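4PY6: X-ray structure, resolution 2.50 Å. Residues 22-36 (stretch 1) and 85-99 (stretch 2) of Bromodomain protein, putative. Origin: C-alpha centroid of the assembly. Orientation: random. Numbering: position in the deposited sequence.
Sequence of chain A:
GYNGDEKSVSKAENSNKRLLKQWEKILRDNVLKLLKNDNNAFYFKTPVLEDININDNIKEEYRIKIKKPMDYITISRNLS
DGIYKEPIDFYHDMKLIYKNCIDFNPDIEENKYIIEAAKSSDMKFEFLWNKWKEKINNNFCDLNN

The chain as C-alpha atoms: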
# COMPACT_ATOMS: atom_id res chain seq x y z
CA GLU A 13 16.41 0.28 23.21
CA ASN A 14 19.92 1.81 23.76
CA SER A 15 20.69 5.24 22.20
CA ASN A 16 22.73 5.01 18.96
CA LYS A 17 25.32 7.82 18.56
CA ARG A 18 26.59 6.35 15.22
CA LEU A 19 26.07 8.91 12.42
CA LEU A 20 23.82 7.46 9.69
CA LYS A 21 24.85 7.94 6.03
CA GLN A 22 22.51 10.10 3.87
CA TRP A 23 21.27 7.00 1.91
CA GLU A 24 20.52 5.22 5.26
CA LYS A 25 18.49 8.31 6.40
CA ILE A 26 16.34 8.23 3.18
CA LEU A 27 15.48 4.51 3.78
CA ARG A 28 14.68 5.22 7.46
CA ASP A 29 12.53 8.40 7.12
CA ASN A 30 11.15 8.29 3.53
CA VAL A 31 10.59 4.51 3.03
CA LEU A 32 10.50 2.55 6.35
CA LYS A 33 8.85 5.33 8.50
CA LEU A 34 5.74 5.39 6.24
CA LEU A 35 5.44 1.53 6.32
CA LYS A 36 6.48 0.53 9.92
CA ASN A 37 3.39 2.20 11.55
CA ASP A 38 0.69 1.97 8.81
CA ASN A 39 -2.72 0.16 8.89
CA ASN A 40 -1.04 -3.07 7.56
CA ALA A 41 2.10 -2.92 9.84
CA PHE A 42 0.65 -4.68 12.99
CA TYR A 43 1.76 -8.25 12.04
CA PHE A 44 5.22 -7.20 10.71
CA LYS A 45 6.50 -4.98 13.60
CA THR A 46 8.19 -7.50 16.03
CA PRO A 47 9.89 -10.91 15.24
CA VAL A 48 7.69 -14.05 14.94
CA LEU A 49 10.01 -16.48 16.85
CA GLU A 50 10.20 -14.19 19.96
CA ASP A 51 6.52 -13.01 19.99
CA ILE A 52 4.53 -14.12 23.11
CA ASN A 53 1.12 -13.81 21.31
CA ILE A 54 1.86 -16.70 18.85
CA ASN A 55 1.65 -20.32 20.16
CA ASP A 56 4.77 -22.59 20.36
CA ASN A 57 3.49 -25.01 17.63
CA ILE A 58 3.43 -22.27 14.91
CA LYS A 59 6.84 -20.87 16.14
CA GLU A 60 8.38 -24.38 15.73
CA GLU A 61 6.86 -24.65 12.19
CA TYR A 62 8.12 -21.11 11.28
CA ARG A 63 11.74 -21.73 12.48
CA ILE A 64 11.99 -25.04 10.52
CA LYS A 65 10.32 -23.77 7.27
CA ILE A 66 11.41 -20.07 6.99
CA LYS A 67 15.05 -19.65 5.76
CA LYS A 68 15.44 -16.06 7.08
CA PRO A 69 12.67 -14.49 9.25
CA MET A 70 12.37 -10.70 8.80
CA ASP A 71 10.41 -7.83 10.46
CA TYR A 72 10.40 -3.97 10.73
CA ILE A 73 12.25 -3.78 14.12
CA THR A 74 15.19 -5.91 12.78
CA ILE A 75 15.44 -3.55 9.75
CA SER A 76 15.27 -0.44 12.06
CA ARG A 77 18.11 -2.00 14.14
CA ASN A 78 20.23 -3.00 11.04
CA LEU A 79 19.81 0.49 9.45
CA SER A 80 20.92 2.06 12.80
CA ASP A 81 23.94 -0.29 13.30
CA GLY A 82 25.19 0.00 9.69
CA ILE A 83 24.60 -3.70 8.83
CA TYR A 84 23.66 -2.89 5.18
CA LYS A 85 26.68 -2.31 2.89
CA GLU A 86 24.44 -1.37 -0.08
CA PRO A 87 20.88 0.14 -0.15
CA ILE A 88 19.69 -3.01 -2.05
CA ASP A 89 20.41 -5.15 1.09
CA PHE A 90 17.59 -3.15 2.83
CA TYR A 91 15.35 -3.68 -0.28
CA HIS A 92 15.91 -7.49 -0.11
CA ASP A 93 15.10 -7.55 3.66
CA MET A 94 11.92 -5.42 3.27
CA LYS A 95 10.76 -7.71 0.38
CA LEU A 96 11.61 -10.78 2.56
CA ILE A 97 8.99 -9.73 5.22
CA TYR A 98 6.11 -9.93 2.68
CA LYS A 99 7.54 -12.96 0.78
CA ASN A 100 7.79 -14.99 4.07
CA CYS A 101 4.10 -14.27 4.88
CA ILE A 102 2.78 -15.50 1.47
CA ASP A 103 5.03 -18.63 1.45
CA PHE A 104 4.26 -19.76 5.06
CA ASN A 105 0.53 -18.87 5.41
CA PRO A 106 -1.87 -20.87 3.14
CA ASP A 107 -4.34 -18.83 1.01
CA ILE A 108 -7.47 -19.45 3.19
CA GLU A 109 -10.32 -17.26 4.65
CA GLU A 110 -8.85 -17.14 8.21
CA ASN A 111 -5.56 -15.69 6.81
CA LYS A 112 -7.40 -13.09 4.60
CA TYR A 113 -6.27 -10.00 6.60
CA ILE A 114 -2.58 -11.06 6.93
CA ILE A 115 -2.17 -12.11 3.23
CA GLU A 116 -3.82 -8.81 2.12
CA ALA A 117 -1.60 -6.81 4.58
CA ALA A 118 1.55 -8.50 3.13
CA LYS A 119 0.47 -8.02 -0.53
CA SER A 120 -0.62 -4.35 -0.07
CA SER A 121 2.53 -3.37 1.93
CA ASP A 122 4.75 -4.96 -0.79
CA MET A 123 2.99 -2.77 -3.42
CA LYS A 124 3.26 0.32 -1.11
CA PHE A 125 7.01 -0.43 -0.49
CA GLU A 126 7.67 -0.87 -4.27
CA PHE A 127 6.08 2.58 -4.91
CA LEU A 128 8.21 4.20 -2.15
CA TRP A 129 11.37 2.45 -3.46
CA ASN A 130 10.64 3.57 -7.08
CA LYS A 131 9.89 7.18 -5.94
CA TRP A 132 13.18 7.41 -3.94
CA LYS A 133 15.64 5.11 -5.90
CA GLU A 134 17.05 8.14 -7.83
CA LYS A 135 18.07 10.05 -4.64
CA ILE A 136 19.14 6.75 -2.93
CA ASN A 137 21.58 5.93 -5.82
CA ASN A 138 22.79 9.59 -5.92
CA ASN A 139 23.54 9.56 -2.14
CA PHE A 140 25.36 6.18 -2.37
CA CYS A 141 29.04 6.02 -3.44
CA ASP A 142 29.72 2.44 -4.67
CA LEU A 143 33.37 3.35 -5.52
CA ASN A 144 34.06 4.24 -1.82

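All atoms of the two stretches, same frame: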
# COMPACT_ATOMS: atom_id res chain seq x y z
N GLN A 22 23.68 9.47 4.49
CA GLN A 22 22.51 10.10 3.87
C GLN A 22 21.57 9.09 3.21
O GLN A 22 20.36 9.23 3.38
CB GLN A 22 22.89 11.26 2.93
CG GLN A 22 21.72 12.18 2.54
CD GLN A 22 21.04 12.89 3.70
OE1 GLN A 22 21.65 13.24 4.72
NE2 GLN A 22 19.75 13.15 3.54
N TRP A 23 22.10 8.04 2.53
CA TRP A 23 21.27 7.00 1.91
C TRP A 23 20.51 6.18 2.95
O TRP A 23 19.37 5.81 2.70
CB TRP A 23 22.06 6.11 0.92
CG TRP A 23 23.13 5.25 1.53
CD1 TRP A 23 24.46 5.53 1.59
CD2 TRP A 23 22.97 3.94 2.08
NE1 TRP A 23 25.14 4.49 2.18
CE2 TRP A 23 24.25 3.50 2.50
CE3 TRP A 23 21.87 3.09 2.29
CZ2 TRP A 23 24.45 2.26 3.11
CZ3 TRP A 23 22.07 1.86 2.90
CH2 TRP A 23 23.35 1.45 3.30
N GLU A 24 21.13 5.94 4.13
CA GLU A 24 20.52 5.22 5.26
C GLU A 24 19.36 6.03 5.86
O GLU A 24 18.38 5.44 6.30
CB GLU A 24 21.57 4.91 6.35
CG GLU A 24 22.64 3.91 5.95
CD GLU A 24 23.70 3.64 7.00
OE1 GLU A 24 24.34 4.60 7.46
OE2 GLU A 24 23.92 2.45 7.32
N LYS A 25 19.50 7.37 5.89
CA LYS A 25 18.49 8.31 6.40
C LYS A 25 17.24 8.35 5.51
O LYS A 25 16.13 8.49 6.03
CB LYS A 25 19.08 9.72 6.54
CG LYS A 25 19.94 9.92 7.78
CD LYS A 25 20.57 11.30 7.81
CE LYS A 25 21.42 11.51 9.04
NZ LYS A 25 22.14 12.81 8.99
N ILE A 26 17.43 8.24 4.17
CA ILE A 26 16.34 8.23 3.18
C ILE A 26 15.50 6.95 3.36
O ILE A 26 14.27 7.03 3.35
CB ILE A 26 16.85 8.42 1.71
CG1 ILE A 26 17.63 9.75 1.56
CG2 ILE A 26 15.70 8.34 0.69
CD1 ILE A 26 18.69 9.76 0.44
N LEU A 27 16.16 5.80 3.57
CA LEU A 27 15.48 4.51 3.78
C LEU A 27 14.70 4.51 5.08
O LEU A 27 13.58 3.99 5.13
CB LEU A 27 16.46 3.33 3.76
CG LEU A 27 17.38 3.18 2.54
CD1 LEU A 27 18.37 2.07 2.75
CD2 LEU A 27 16.59 2.95 1.27
N ARG A 28 15.27 5.13 6.13
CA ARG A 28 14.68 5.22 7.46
C ARG A 28 13.46 6.14 7.52
O ARG A 28 12.42 5.71 8.02
CB ARG A 28 15.75 5.66 8.48
CG ARG A 28 15.27 5.76 9.93
CD ARG A 28 16.28 6.46 10.82
NE ARG A 28 16.45 7.87 10.47
CZ ARG A 28 17.35 8.68 11.01
NH1 ARG A 28 18.19 8.23 11.94
NH2 ARG A 28 17.43 9.95 10.63
N ASP A 29 13.59 7.39 7.04
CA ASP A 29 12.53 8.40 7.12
C ASP A 29 11.55 8.49 5.95
O ASP A 29 10.40 8.87 6.16
CB ASP A 29 13.15 9.79 7.41
CG ASP A 29 14.06 9.83 8.62
OD1 ASP A 29 13.62 9.39 9.71
OD2 ASP A 29 15.20 10.32 8.49
N ASN A 30 12.00 8.18 4.72
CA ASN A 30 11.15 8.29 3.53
C ASN A 30 10.56 6.97 3.02
O ASN A 30 9.61 7.00 2.22
CB ASN A 30 11.86 9.08 2.43
CG ASN A 30 12.40 10.42 2.87
OD1 ASN A 30 13.57 10.57 3.21
ND2 ASN A 30 11.54 11.43 2.91
N VAL A 31 11.10 5.82 3.46
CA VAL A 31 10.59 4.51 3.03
C VAL A 31 10.01 3.72 4.21
O VAL A 31 8.79 3.50 4.24
CB VAL A 31 11.61 3.69 2.18
CG1 VAL A 31 10.96 2.43 1.61
CG2 VAL A 31 12.21 4.52 1.05
N LEU A 32 10.86 3.33 5.17
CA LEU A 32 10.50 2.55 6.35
C LEU A 32 9.50 3.24 7.29
O LEU A 32 8.55 2.58 7.72
CB LEU A 32 11.78 2.10 7.11
CG LEU A 32 11.63 1.22 8.36
CD1 LEU A 32 11.15 -0.18 8.02
CD2 LEU A 32 12.95 1.12 9.10
N LYS A 33 9.70 4.54 7.60
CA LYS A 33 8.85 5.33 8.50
C LYS A 33 7.37 5.33 8.10
O LYS A 33 6.50 5.27 8.97
CB LYS A 33 9.37 6.78 8.61
CG LYS A 33 8.87 7.53 9.85
CD LYS A 33 8.24 8.87 9.48
CE LYS A 33 9.11 10.06 9.82
NZ LYS A 33 9.07 10.39 11.27
N LEU A 34 7.10 5.38 6.78
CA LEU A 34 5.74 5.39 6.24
C LEU A 34 5.10 3.99 6.17
O LEU A 34 3.89 3.89 5.97
CB LEU A 34 5.70 6.09 4.86
CG LEU A 34 6.21 7.54 4.78
CD1 LEU A 34 6.22 8.03 3.36
CD2 LEU A 34 5.37 8.49 5.64
N LEU A 35 5.91 2.93 6.36
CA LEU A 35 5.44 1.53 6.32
C LEU A 35 5.36 0.87 7.70
O LEU A 35 4.42 0.12 7.94
CB LEU A 35 6.33 0.69 5.40
CG LEU A 35 6.11 0.85 3.90
CD1 LEU A 35 7.40 0.65 3.15
CD2 LEU A 35 5.07 -0.13 3.39
N LYS A 36 6.36 1.12 8.58
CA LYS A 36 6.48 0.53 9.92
C LYS A 36 5.33 0.81 10.91
O LYS A 36 5.19 0.06 11.88
CB LYS A 36 7.86 0.80 10.56
CG LYS A 36 8.08 2.24 11.03
CD LYS A 36 9.31 2.36 11.91
CE LYS A 36 9.40 3.72 12.56
NZ LYS A 36 10.57 3.81 13.48
N LYS A 85 25.51 -2.84 3.61
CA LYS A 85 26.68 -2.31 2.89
C LYS A 85 26.25 -1.58 1.63
O LYS A 85 26.96 -0.70 1.14
CB LYS A 85 27.68 -3.43 2.58
CG LYS A 85 28.87 -3.48 3.54
CD LYS A 85 28.51 -4.00 4.94
CE LYS A 85 29.50 -3.53 5.98
NZ LYS A 85 28.86 -3.37 7.31
N GLU A 86 25.07 -1.95 1.11
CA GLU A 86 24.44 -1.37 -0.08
C GLU A 86 22.96 -1.12 0.21
O GLU A 86 22.36 -1.90 0.95
CB GLU A 86 24.58 -2.33 -1.28
CG GLU A 86 25.95 -2.32 -1.93
CD GLU A 86 26.01 -2.98 -3.30
OE1 GLU A 86 25.98 -4.23 -3.35
OE2 GLU A 86 26.09 -2.25 -4.31
N PRO A 87 22.32 -0.08 -0.39
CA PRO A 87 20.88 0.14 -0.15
C PRO A 87 19.97 -1.02 -0.56
O PRO A 87 18.90 -1.17 0.01
CB PRO A 87 20.57 1.40 -0.96
CG PRO A 87 21.89 2.06 -1.18
CD PRO A 87 22.88 0.95 -1.29
N ILE A 88 20.41 -1.84 -1.54
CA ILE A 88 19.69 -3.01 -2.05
C ILE A 88 19.52 -4.12 -0.99
O ILE A 88 18.57 -4.91 -1.08
CB ILE A 88 20.34 -3.54 -3.36
CG1 ILE A 88 19.35 -4.34 -4.24
CG2 ILE A 88 21.62 -4.35 -3.09
CD1 ILE A 88 18.39 -3.50 -5.08
N ASP A 89 20.44 -4.18 -0.00
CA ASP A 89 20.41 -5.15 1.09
C ASP A 89 19.19 -4.88 1.99
O ASP A 89 18.62 -5.83 2.54
CB ASP A 89 21.72 -5.12 1.90
CG ASP A 89 22.98 -5.45 1.12
OD1 ASP A 89 22.91 -6.29 0.19
OD2 ASP A 89 24.05 -4.90 1.46
N PHE A 90 18.78 -3.60 2.10
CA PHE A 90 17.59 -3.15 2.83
C PHE A 90 16.35 -3.55 2.03
O PHE A 90 15.37 -4.02 2.61
CB PHE A 90 17.65 -1.62 3.06
CG PHE A 90 16.34 -0.91 3.31
CD1 PHE A 90 15.57 -0.43 2.26
CD2 PHE A 90 15.90 -0.68 4.61
CE1 PHE A 90 14.37 0.24 2.49
CE2 PHE A 90 14.70 -0.00 4.85
CZ PHE A 90 13.94 0.45 3.79
N TYR A 91 16.40 -3.34 0.69
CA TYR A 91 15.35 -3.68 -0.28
C TYR A 91 15.01 -5.17 -0.19
O TYR A 91 13.83 -5.52 -0.10
CB TYR A 91 15.78 -3.28 -1.71
CG TYR A 91 14.87 -3.78 -2.81
CD1 TYR A 91 13.76 -3.04 -3.21
CD2 TYR A 91 15.12 -4.98 -3.46
CE1 TYR A 91 12.90 -3.50 -4.21
CE2 TYR A 91 14.27 -5.46 -4.46
CZ TYR A 91 13.16 -4.72 -4.83
OH TYR A 91 12.32 -5.17 -5.82
N HIS A 92 16.05 -6.04 -0.20
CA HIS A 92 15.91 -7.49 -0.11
C HIS A 92 15.29 -7.94 1.21
O HIS A 92 14.47 -8.86 1.20
CB HIS A 92 17.26 -8.19 -0.34
CG HIS A 92 17.77 -8.10 -1.75
ND1 HIS A 92 19.13 -8.17 -2.02
CD2 HIS A 92 17.10 -7.95 -2.91
CE1 HIS A 92 19.23 -8.07 -3.34
NE2 HIS A 92 18.04 -7.93 -3.91
N ASP A 93 15.64 -7.26 2.33
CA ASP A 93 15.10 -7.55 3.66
C ASP A 93 13.65 -7.12 3.79
O ASP A 93 12.85 -7.86 4.36
CB ASP A 93 15.97 -6.94 4.77
CG ASP A 93 17.13 -7.80 5.26
OD1 ASP A 93 17.35 -8.89 4.69
OD2 ASP A 93 17.79 -7.40 6.23
N MET A 94 13.30 -5.94 3.25
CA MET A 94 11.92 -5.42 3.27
C MET A 94 11.01 -6.34 2.46
O MET A 94 9.94 -6.69 2.94
CB MET A 94 11.86 -3.98 2.75
CG MET A 94 12.46 -2.95 3.69
SD MET A 94 11.43 -2.55 5.12
CE MET A 94 10.35 -1.34 4.42
N LYS A 95 11.48 -6.78 1.27
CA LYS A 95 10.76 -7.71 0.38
C LYS A 95 10.59 -9.08 1.03
O LYS A 95 9.57 -9.74 0.81
CB LYS A 95 11.48 -7.85 -0.97
CG LYS A 95 11.32 -6.66 -1.93
CD LYS A 95 9.96 -6.60 -2.64
CE LYS A 95 9.86 -7.48 -3.87
NZ LYS A 95 8.54 -7.33 -4.55
N LEU A 96 11.58 -9.50 1.84
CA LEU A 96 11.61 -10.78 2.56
C LEU A 96 10.46 -10.90 3.56
O LEU A 96 9.90 -11.99 3.69
CB LEU A 96 12.98 -10.95 3.24
CG LEU A 96 13.36 -12.31 3.81
CD1 LEU A 96 13.37 -13.39 2.74
CD2 LEU A 96 14.73 -12.25 4.47
N ILE A 97 10.10 -9.79 4.25
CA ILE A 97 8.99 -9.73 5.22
C ILE A 97 7.69 -10.24 4.56
O ILE A 97 7.04 -11.15 5.08
CB ILE A 97 8.79 -8.29 5.78
CG1 ILE A 97 10.02 -7.77 6.54
CG2 ILE A 97 7.52 -8.20 6.65
CD1 ILE A 97 9.96 -6.27 6.88
N TYR A 98 7.33 -9.63 3.42
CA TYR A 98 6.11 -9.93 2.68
C TYR A 98 6.16 -11.28 1.98
O TYR A 98 5.14 -11.98 1.96
CB TYR A 98 5.74 -8.78 1.72
CG TYR A 98 6.03 -7.40 2.28
CD1 TYR A 98 5.43 -6.96 3.46
CD2 TYR A 98 6.90 -6.53 1.63
CE1 TYR A 98 5.73 -5.71 3.99
CE2 TYR A 98 7.17 -5.26 2.13
CZ TYR A 98 6.58 -4.85 3.32
OH TYR A 98 6.85 -3.60 3.82
N LYS A 99 7.34 -11.67 1.45
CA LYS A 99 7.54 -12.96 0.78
C LYS A 99 7.42 -14.14 1.76
O LYS A 99 6.91 -15.19 1.37
CB LYS A 99 8.90 -12.99 0.06
CG LYS A 99 8.89 -12.29 -1.29
CD LYS A 99 10.24 -12.41 -1.98
CE LYS A 99 10.26 -11.69 -3.30
NZ LYS A 99 11.53 -11.92 -4.03

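The two stretches, far apart in sequence, pack as a pair of helices running in broadly the same direction. The axes of helix 22-32 and helix 87-99 make an angle of 27° and approach to 10.9 Å, a spacing that leaves room for a layer of side chains between the backbones. Trp-23 lies across from Pro-87 near the start of the contact, and Leu-32 lies across from Met-94 farther along. No hydrogen bond crosses between the stretches; the 470 Å² buried between them is held by apolar packing.

Stretch 2 enters with Lys-85 and Glu-86, whose side chains leave the CA pointing away from stretch 1, so that these residues meet it through their backbone. The indole of Trp-23 lies alongside, with its CZ2 4.4 Å from Lys-85 O and its CH2 4.0 Å from Glu-86 C. The turn into the helix is secured within stretch 2 by Asp-89, whose carboxylate reaches back to the preceding backbone: Glu-86 N donates to Asp-89 OD2 at 3.1 Å, and Lys-85 N makes a weak hydrogen bond to the same Asp-89 OD2 at 3.3 Å.

Pro-87 brings its ring against the indole, placing its CG 3.6 Å from Trp-23 CE3, while its backbone nitrogen lies over one face of the Trp-23 ring. The p rotamer of Trp-23 (chi1 66°) accompanies this placement of the broad aromatic surface against the proline. Pro-87 also touches Leu-27, one turn further along the facing helix, as its CB is 4.4 Å from Leu-27 CD1.

One turn on, Phe-90 has the largest area covered by the opposing stretch. Leu-27 sits over one face of its ring: Leu-27 CB is 3.8 Å from the centroid of the Phe-90 ring and only 9° off the ring normal, a CH-pi contact in which an aliphatic carbon rests almost directly above the pi system. Leu-27 CD1 adds a close approach of 3.6 Å to Phe-90 CG. The ring edge is occupied by two other aliphatic side chains, with Val-31 CG1 4.1 Å from Phe-90 CE1 and Leu-32 CB 4.2 Å from Phe-90 CE2. Stretch 1 has a wider pi-type turn at 27-32, in which Leu-32 N donates to Leu-27 O at 2.8 Å; the residues at both ends of this turn, and Val-31 within it, contact the phenyl ring.

Met-94 follows, one helical turn after Phe-90, with its side chain in an m, m, m conformation. Its thioether meets two leucines: Met-94 SD is 3.8 Å from Leu-32 CD1, and Met-94 CE is 3.8 Å from Leu-35 CD1. Finally, Tyr-98 closes the contact, its OH lying 3.9 Å from Leu-35 CD2. This is a van der Waals approach, and the hydroxyl finds its hydrogen bond elsewhere in the structure. Pro-87, Phe-90, Met-94 and Tyr-98, spaced three or four residues apart, thus form a continuous stripe along the helix.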